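Local coordinates for chemotaxis protein motB (Helicobacter pylori, PDB 3CYQ) that probably belongs to the stator needed for flagellar rotation and may fasten it to the cell wall through this periplasmic OmpA-like domain, at residues 18-23 and 70-75. Residues are numbered along the deposited sequence; the frame is centred on the assembly and turned at random.
Sequences DMMLYI and MKVLIQ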
loop_
_atom_site.group_PDB
_atom_site.type_symbol
_atom_site.label_atom_id
_atom_site.label_comp_id
_atom_site.label_asym_id
_atom_site.label_seq_id
_atom_site.Cartn_x
_atom_site.Cartn_y
_atom_site.Cartn_z
ATOM N N ASP A 18 8.284 4.458 -20.823
ATOM C CA ASP A 18 7.163 5.358 -21.117
ATOM C C ASP A 18 6.213 5.523 -19.974
ATOM O O ASP A 18 5.835 6.624 -19.620
ATOM C CB ASP A 18 6.394 4.841 -22.325
ATOM C CG ASP A 18 7.195 4.977 -23.597
ATOM O OD1 ASP A 18 8.161 5.781 -23.608
ATOM O OD2 ASP A 18 6.859 4.275 -24.567
ATOM N N MET A 19 5.841 4.418 -19.360
ATOM C CA MET A 19 4.962 4.499 -18.215
ATOM C C MET A 19 5.677 5.151 -17.030
ATOM O O MET A 19 5.064 5.913 -16.289
ATOM C CB MET A 19 4.411 3.124 -17.862
ATOM C CG MET A 19 3.175 3.279 -16.984
ATOM S SD MET A 19 2.570 1.754 -16.269
ATOM C CE MET A 19 1.728 1.128 -17.742
ATOM N N MET A 20 6.959 4.854 -16.833
ATOM C CA MET A 20 7.721 5.540 -15.801
ATOM C C MET A 20 7.602 7.067 -15.936
ATOM O O MET A 20 7.431 7.771 -14.925
ATOM C CB MET A 20 9.194 5.153 -15.849
ATOM C CG MET A 20 9.521 3.801 -15.278
ATOM S SD MET A 20 9.372 3.784 -13.495
ATOM C CE MET A 20 10.783 4.698 -12.849
ATOM N N LEU A 21 7.704 7.539 -17.182
ATOM C CA LEU A 21 7.641 8.967 -17.504
ATOM C C LEU A 21 6.273 9.534 -17.176
ATOM O O LEU A 21 6.163 10.616 -16.596
ATOM C CB LEU A 21 8.015 9.214 -18.962
ATOM C CG LEU A 21 9.473 9.629 -19.143
ATOM C CD1 LEU A 21 10.423 8.743 -18.333
ATOM C CD2 LEU A 21 9.854 9.648 -20.637
ATOM N N TYR A 22 5.234 8.778 -17.518
ATOM C CA TYR A 22 3.877 9.186 -17.207
ATOM C C TYR A 22 3.620 9.190 -15.683
ATOM O O TYR A 22 3.044 10.145 -15.151
ATOM C CB TYR A 22 2.895 8.320 -18.000
ATOM C CG TYR A 22 1.435 8.731 -17.938
ATOM C CD1 TYR A 22 1.059 10.046 -17.665
ATOM C CD2 TYR A 22 0.421 7.798 -18.161
ATOM C CE1 TYR A 22 -0.253 10.403 -17.593
ATOM C CE2 TYR A 22 -0.926 8.166 -18.087
ATOM C CZ TYR A 22 -1.240 9.474 -17.811
ATOM O OH TYR A 22 -2.537 9.901 -17.742
ATOM N N ILE A 23 4.064 8.163 -14.969
ATOM C CA ILE A 23 3.942 8.142 -13.498
ATOM C C ILE A 23 4.628 9.356 -12.819
ATOM O O ILE A 23 4.166 9.849 -11.785
ATOM C CB ILE A 23 4.443 6.804 -12.896
ATOM C CG1 ILE A 23 3.627 5.608 -13.393
ATOM C CG2 ILE A 23 4.345 6.791 -11.386
ATOM C CD1 ILE A 23 4.371 4.293 -13.297
ATOM N N MET A 70 2.103 2.660 -7.367
ATOM C CA MET A 70 2.137 3.417 -6.121
ATOM C C MET A 70 3.581 3.519 -5.613
ATOM O O MET A 70 3.983 4.525 -5.083
ATOM C CB MET A 70 1.228 2.741 -5.094
ATOM C CG MET A 70 1.255 3.453 -3.741
ATOM S SD MET A 70 0.361 2.687 -2.415
ATOM C CE MET A 70 1.380 1.312 -1.970
ATOM N N LYS A 71 4.353 2.461 -5.806
ATOM C CA LYS A 71 5.746 2.427 -5.432
ATOM C C LYS A 71 6.580 3.330 -6.322
ATOM O O LYS A 71 7.526 3.984 -5.864
ATOM C CB LYS A 71 6.170 0.956 -5.430
ATOM C CG LYS A 71 7.562 0.613 -5.051
ATOM C CD LYS A 71 7.641 -0.793 -4.447
ATOM C CE LYS A 71 7.592 -1.906 -5.444
ATOM N NZ LYS A 71 8.957 -2.441 -5.747
ATOM N N VAL A 72 6.238 3.432 -7.601
ATOM C CA VAL A 72 6.946 4.414 -8.427
ATOM C C VAL A 72 6.588 5.854 -7.978
ATOM O O VAL A 72 7.450 6.719 -7.913
ATOM C CB VAL A 72 6.774 4.176 -9.942
ATOM C CG1 VAL A 72 7.480 5.300 -10.723
ATOM C CG2 VAL A 72 7.316 2.796 -10.355
ATOM N N LEU A 73 5.327 6.106 -7.653
ATOM C CA LEU A 73 4.918 7.417 -7.135
ATOM C C LEU A 73 5.722 7.791 -5.870
ATOM O O LEU A 73 6.198 8.912 -5.707
ATOM C CB LEU A 73 3.403 7.431 -6.861
ATOM C CG LEU A 73 2.472 7.396 -8.082
ATOM C CD1 LEU A 73 1.004 7.074 -7.693
ATOM C CD2 LEU A 73 2.586 8.709 -8.914
ATOM N N ILE A 74 5.877 6.831 -4.963
ATOM C CA ILE A 74 6.635 7.051 -3.745
ATOM C C ILE A 74 8.093 7.373 -4.106
ATOM O O ILE A 74 8.716 8.227 -3.504
ATOM C CB ILE A 74 6.496 5.830 -2.817
ATOM C CG1 ILE A 74 5.108 5.848 -2.205
ATOM C CG2 ILE A 74 7.531 5.826 -1.704
ATOM C CD1 ILE A 74 4.770 4.612 -1.426
ATOM N N GLN A 75 8.617 6.721 -5.129
ATOM C CA GLN A 75 9.985 6.953 -5.572
ATOM C C GLN A 75 10.202 8.376 -6.096
ATOM O O GLN A 75 11.298 8.940 -5.965
ATOM C CB GLN A 75 10.283 5.957 -6.679
ATOM C CG GLN A 75 11.708 5.653 -6.902
ATOM C CD GLN A 75 11.878 4.843 -8.175
ATOM O OE1 GLN A 75 10.924 4.235 -8.675
ATOM N NE2 GLN A 75 13.094 4.839 -8.715
#
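Ile-23 and Val-72 form the heart of this contact, a small example of how two helices on one side of a sheet are joined by branched and flexible apolar groups. Both side chains leave the backbone toward the opposite helix and meet at about a right angle. The two come nearest through methyls, Ile-23 CG2 lying 3.5 Å from Val-72 CG1. Val-72 holds CG1 anti to its backbone nitrogen (chi1 177°), which places this methyl between Ile-23 on one helix turn and Met-20 on the preceding one.

Met-20 starts out less directly. Its chain bends at chi2 and chi3, near -72° in both, and this fold brings the thioether over the two valine methyls: SD stands 3.7 Å from Val-72 CG1 and 3.9 Å from Val-72 CG2. Its terminal methyl reaches the margin of the contact, where CE lies 4.2 Å from OE1 of Gln-75.

On the other flank, Leu-73 turns one branch back to Ile-23, with CD2 3.6 Å from CG2 of the isoleucine and also resting against its backbone carbonyl oxygen. Leu-73 continues onto Ile-26, Ala-27 and Ile-30 farther along helix 17-32 and onto Leu-83 of strand 83-87, while Ile-23 also packs on Phe-5 of strand 5-6.

The axes of the two short segments pass 10.1 Å apart at a signed crossing angle of -60°. Helices 17-32 and 58-75 are thus joined within the alpha/beta fold of the periplasmic OmpA-like part of MotB. With methyl, methine and thioether groups doing nearly all the touching, the join depends on shape and exclusion of water rather than on directional polar bonds.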